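PDB 6LXU: L-methionine gamma-lyase from Fusobacterium nucleatum subsp. nucleatum, which belongs to the Cys/Met metabolism family of pyridoxal-phosphate-dependent enzymes, built on the aminotransferase-like fold of that clan. Local coordinates for residues I349-P352 with A353-T356; I388-L391 with E392-L395. All coordinates share one frame; numbering follows the deposited sequence. Where two conformers were deposited one is given.

Contact 1 (I349-P352 with A353-T356); sequences IQHP and ASMT. With NO3 (nitrate ion), chain C.
Ala353 covers one face of the His351 imidazole: its backbone N lies over that face and its CB comes within 4.0 Å of NE2. The methyl also packs on Phe323 of helix 322-332. Ser354 follows and takes the ring at its edge, where OG sits near the ring plane 2.7 Å from ND1 in a short hydrogen bond. The hydroxyl reaches ND1 because chi1 of 69° puts it between the backbone N and the carbonyl carbon. As His351 NE2 is bonded to Asp372 O, both ring nitrogens are occupied and the ring's rotation is fixed. Ser354 N also donates to His351 O at 3.1 Å, arriving above the carbonyl plane; Met355 N does the same to Pro352 O at 3.2 Å. These bonds close two overlapping turns, the first of type III, the second of type I, with Pro352 at the second position of the first, just where the chain leaves strand 348-350 of the five-stranded sheet and turns with the second subunit packed on it. Met355 folds back onto His351. Its CB lies 3.3 Å from His351 O, and its CG is beside the backbone N (chi1 -67°), which brings SD to His351 N as a weak acceptor, 3.4 Å away on a nearly straight line (166°). Phe40 of the second subunit packs against this methionine. At Thr356 the hydroxyl OG1 rests against the proline ring, 3.5 Å from Pro352 CB. The threonine and Gln350 side chains cross at about a right angle, and one water joins Thr356 OG1 to Gln350 OE1. In one of its two deposited conformers, Gln350 extends beyond CG and its NE2 gives a 3.2 Å hydrogen bond to O3 of a nitrate ion, probably from the crystallisation liquor, which Ser341 N also bonds.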
loop_
_atom_site.group_PDB
_atom_site.type_symbol
_atom_site.label_atom_id
_atom_site.label_comp_id
_atom_site.label_asym_id
_atom_site.label_seq_id
_atom_site.Cartn_x
_atom_site.Cartn_y
_atom_site.Cartn_z
ATOM N N ILE A 349 -1.653 6.681 -26.558
ATOM C CA ILE A 349 -1.262 7.102 -27.906
ATOM C C ILE A 349 -0.220 8.206 -27.817
ATOM O O ILE A 349 -0.239 9.028 -26.887
ATOM C CB ILE A 349 -2.509 7.512 -28.711
ATOM C CG1 ILE A 349 -2.228 7.600 -30.221
ATOM C CG2 ILE A 349 -3.126 8.798 -28.191
ATOM C CD1 ILE A 349 -3.471 7.829 -31.049
ATOM N N GLN A 350 0.711 8.217 -28.773
ATOM C CA GLN A 350 1.739 9.245 -28.855
ATOM C C GLN A 350 2.071 9.541 -30.314
ATOM O O GLN A 350 1.951 8.662 -31.171
ATOM C CB GLN A 350 3.000 8.810 -28.108
ATOM C CG GLN A 350 3.520 7.428 -28.442
ATOM C CD GLN A 350 4.836 7.159 -27.750
ATOM O OE1 GLN A 350 5.889 7.484 -28.279
ATOM N NE2 GLN A 350 4.782 6.568 -26.556
ATOM N N HIS A 351 2.529 10.765 -30.564
ATOM C CA HIS A 351 2.958 11.236 -31.881
ATOM C C HIS A 351 4.410 11.645 -31.695
ATOM O O HIS A 351 4.676 12.767 -31.255
ATOM C CB HIS A 351 2.073 12.404 -32.305
ATOM C CG HIS A 351 2.498 13.055 -33.584
ATOM N ND1 HIS A 351 2.681 14.417 -33.697
ATOM C CD2 HIS A 351 2.753 12.528 -34.802
ATOM C CE1 HIS A 351 3.030 14.696 -34.943
ATOM N NE2 HIS A 351 3.086 13.570 -35.630
ATOM N N PRO A 352 5.357 10.725 -31.957
ATOM C CA PRO A 352 6.735 11.016 -31.562
ATOM C C PRO A 352 7.314 12.324 -32.112
ATOM O O PRO A 352 8.062 13.008 -31.396
ATOM C CB PRO A 352 7.512 9.808 -32.071
ATOM C CG PRO A 352 6.533 8.702 -32.077
ATOM C CD PRO A 352 5.195 9.308 -32.344
ATOM N N ALA A 353 6.955 12.700 -33.340
ATOM C CA ALA A 353 7.548 13.901 -33.942
ATOM C C ALA A 353 7.255 15.165 -33.146
ATOM O O ALA A 353 8.108 16.052 -33.100
ATOM C CB ALA A 353 7.095 14.068 -35.394
ATOM N N SER A 354 6.075 15.264 -32.534
ATOM C CA SER A 354 5.717 16.435 -31.734
ATOM C C SER A 354 5.891 16.248 -30.233
ATOM O O SER A 354 5.781 17.228 -29.494
ATOM C CB SER A 354 4.272 16.843 -32.000
ATOM O OG SER A 354 3.361 15.880 -31.485
ATOM N N MET A 355 6.152 15.021 -29.782
ATOM C CA MET A 355 6.121 14.694 -28.347
ATOM C C MET A 355 7.517 14.261 -27.899
ATOM O O MET A 355 8.347 15.124 -27.573
ATOM C CB MET A 355 5.003 13.671 -28.073
ATOM C CG MET A 355 3.642 14.305 -28.329
ATOM S SD MET A 355 2.233 13.195 -28.204
ATOM C CE MET A 355 2.304 12.691 -26.486
ATOM N N THR A 356 7.825 12.970 -27.944
ATOM C CA THR A 356 9.100 12.474 -27.450
ATOM C C THR A 356 10.293 13.074 -28.198
ATOM O O THR A 356 11.363 13.251 -27.602
ATOM C CB THR A 356 9.199 10.949 -27.551
ATOM O OG1 THR A 356 8.868 10.544 -28.878
ATOM C CG2 THR A 356 8.250 10.270 -26.592
HETATM N N NO3 C . 7.323 4.001 -24.537
HETATM O O1 NO3 C . 6.745 3.071 -23.997
HETATM O O2 NO3 C . 8.428 3.791 -25.115
HETATM O O3 NO3 C . 6.818 5.160 -24.521
HETATM O O HOH W 1 9.010 7.721 -29.045
#

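Contact 2 (I388-L391 with E392-L395); sequences IADL and EQGL
Asp390 and Gln393 run side by side from neighbouring turns of the helix, pointing the same way, with carboxylate and amide planes only 23° apart. Gln393 NE2 donates to Asp390 OD1 across 3.1 Å; the nitrogen stands above the carboxylate plane, 35° out of it, whereas the oxygen lies close to the plane of the amide. The glutamine gets there by bending. Its CG is held between the backbone N and the carbonyl carbon (chi1 68°), 3.3 Å from Asp390 O, and a second bend at chi2 brings the amide over toward the aspartate. Neither polar end stops at this pair. Asp390 OD1 also takes the N-H of Lys334, OD2 takes those of Leu335 and Cys336, and Gln393 NE2 gives a further bond to Asn332 O. So many donors round the carboxylate would probably stabilise its charged form. Glu392 is turned elsewhere: its CB passes 3.2 Å from Ile388 O, and both residues pack on Phe280 of helix 263-282. Leu395 lays its branch point over the preceding turn, CG 3.2 Å from Leu391 O. Beneath the side chains the backbone is regular, from Glu392 N to Ile388 O at 2.8 Å to Leu395 N on Leu391 O, also 2.8 Å, with Gln393 and Gly394 bonded in the same manner to Ala389 and Asp390. This is an alpha helix with an i to i+3 side-chain bond, here in the C-terminal helix 384-396, tied by its aspartate to the backbone of the loop that follows helix 322-332.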
loop_
_atom_site.group_PDB
_atom_site.type_symbol
_atom_site.label_atom_id
_atom_site.label_comp_id
_atom_site.label_asym_id
_atom_site.label_seq_id
_atom_site.Cartn_x
_atom_site.Cartn_y
_atom_site.Cartn_z
ATOM N N ILE A 388 -12.523 2.622 -31.623
ATOM C CA ILE A 388 -12.665 2.965 -33.041
ATOM C C ILE A 388 -13.484 4.238 -33.232
ATOM O O ILE A 388 -13.105 5.079 -34.051
ATOM C CB ILE A 388 -13.192 1.772 -33.857
ATOM C CG1 ILE A 388 -12.085 0.710 -33.938
ATOM C CG2 ILE A 388 -13.603 2.215 -35.266
ATOM C CD1 ILE A 388 -12.465 -0.609 -34.578
ATOM N N ALA A 389 -14.570 4.409 -32.487
ATOM C CA ALA A 389 -15.355 5.643 -32.616
ATOM C C ALA A 389 -14.517 6.866 -32.274
ATOM O O ALA A 389 -14.624 7.915 -32.935
ATOM C CB ALA A 389 -16.604 5.573 -31.754
ATOM N N ASP A 390 -13.665 6.750 -31.256
ATOM C CA ASP A 390 -12.802 7.852 -30.877
ATOM C C ASP A 390 -11.788 8.162 -31.980
ATOM O O ASP A 390 -11.628 9.314 -32.363
ATOM C CB ASP A 390 -12.092 7.533 -29.547
ATOM C CG ASP A 390 -11.362 8.710 -28.954
ATOM O OD1 ASP A 390 -11.890 9.853 -29.035
ATOM O OD2 ASP A 390 -10.283 8.502 -28.345
ATOM N N LEU A 391 -11.095 7.144 -32.470
ATOM C CA LEU A 391 -10.161 7.352 -33.582
ATOM C C LEU A 391 -10.867 7.917 -34.816
ATOM O O LEU A 391 -10.337 8.826 -35.466
ATOM C CB LEU A 391 -9.463 6.050 -33.937
ATOM C CG LEU A 391 -8.526 5.473 -32.868
ATOM C CD1 LEU A 391 -8.134 4.049 -33.215
ATOM C CD2 LEU A 391 -7.297 6.343 -32.688
ATOM N N GLU A 392 -12.048 7.392 -35.126
ATOM C CA GLU A 392 -12.800 7.846 -36.299
ATOM C C GLU A 392 -13.142 9.325 -36.200
ATOM O O GLU A 392 -12.905 10.069 -37.170
ATOM C CB GLU A 392 -14.059 7.001 -36.491
ATOM C CG GLU A 392 -15.003 7.446 -37.612
ATOM C CD GLU A 392 -14.367 7.531 -38.982
ATOM O OE1 GLU A 392 -13.299 6.919 -39.228
ATOM O OE2 GLU A 392 -14.952 8.234 -39.843
ATOM N N GLN A 393 -13.681 9.779 -35.068
ATOM C CA GLN A 393 -14.023 11.200 -34.934
ATOM C C GLN A 393 -12.783 12.080 -34.960
ATOM O O GLN A 393 -12.817 13.173 -35.527
ATOM C CB GLN A 393 -14.939 11.481 -33.731
ATOM C CG GLN A 393 -14.322 11.294 -32.345
ATOM C CD GLN A 393 -13.424 12.429 -31.900
ATOM O OE1 GLN A 393 -13.566 13.579 -32.339
ATOM N NE2 GLN A 393 -12.484 12.120 -31.013
ATOM N N GLY A 394 -11.669 11.614 -34.388
ATOM C CA GLY A 394 -10.426 12.362 -34.446
ATOM C C GLY A 394 -9.886 12.475 -35.863
ATOM O O GLY A 394 -9.419 13.547 -36.291
ATOM N N LEU A 395 -9.927 11.369 -36.590
ATOM C CA LEU A 395 -9.466 11.349 -37.987
ATOM C C LEU A 395 -10.317 12.260 -38.882
ATOM O O LEU A 395 -9.786 12.855 -39.829
ATOM C CB LEU A 395 -9.462 9.923 -38.540
ATOM C CG LEU A 395 -8.384 8.992 -37.963
ATOM C CD1 LEU A 395 -8.743 7.546 -38.264
ATOM C CD2 LEU A 395 -7.001 9.344 -38.484
#

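How the contacts relate
Contact 1 is buried, in the turn after strand 348-350 and beside the second subunit; contact 2 is only partly buried, on helix 384-396, where no other chain reaches it. Their centres lie 18 Å apart, and although their nearest atoms come to about 4 Å they do not touch. The residues after helix 322-332 link them: Ile349 packs its side chain on Leu333 and Cys336, while Asp390 reaches the same loop from the helix side. The chemistry follows the place. The turn relies on a histidine, a serine hydroxyl and a thioether among irregular backbone bonds, the helix on regular i to i+4 bonds plus a carboxylate and an amide.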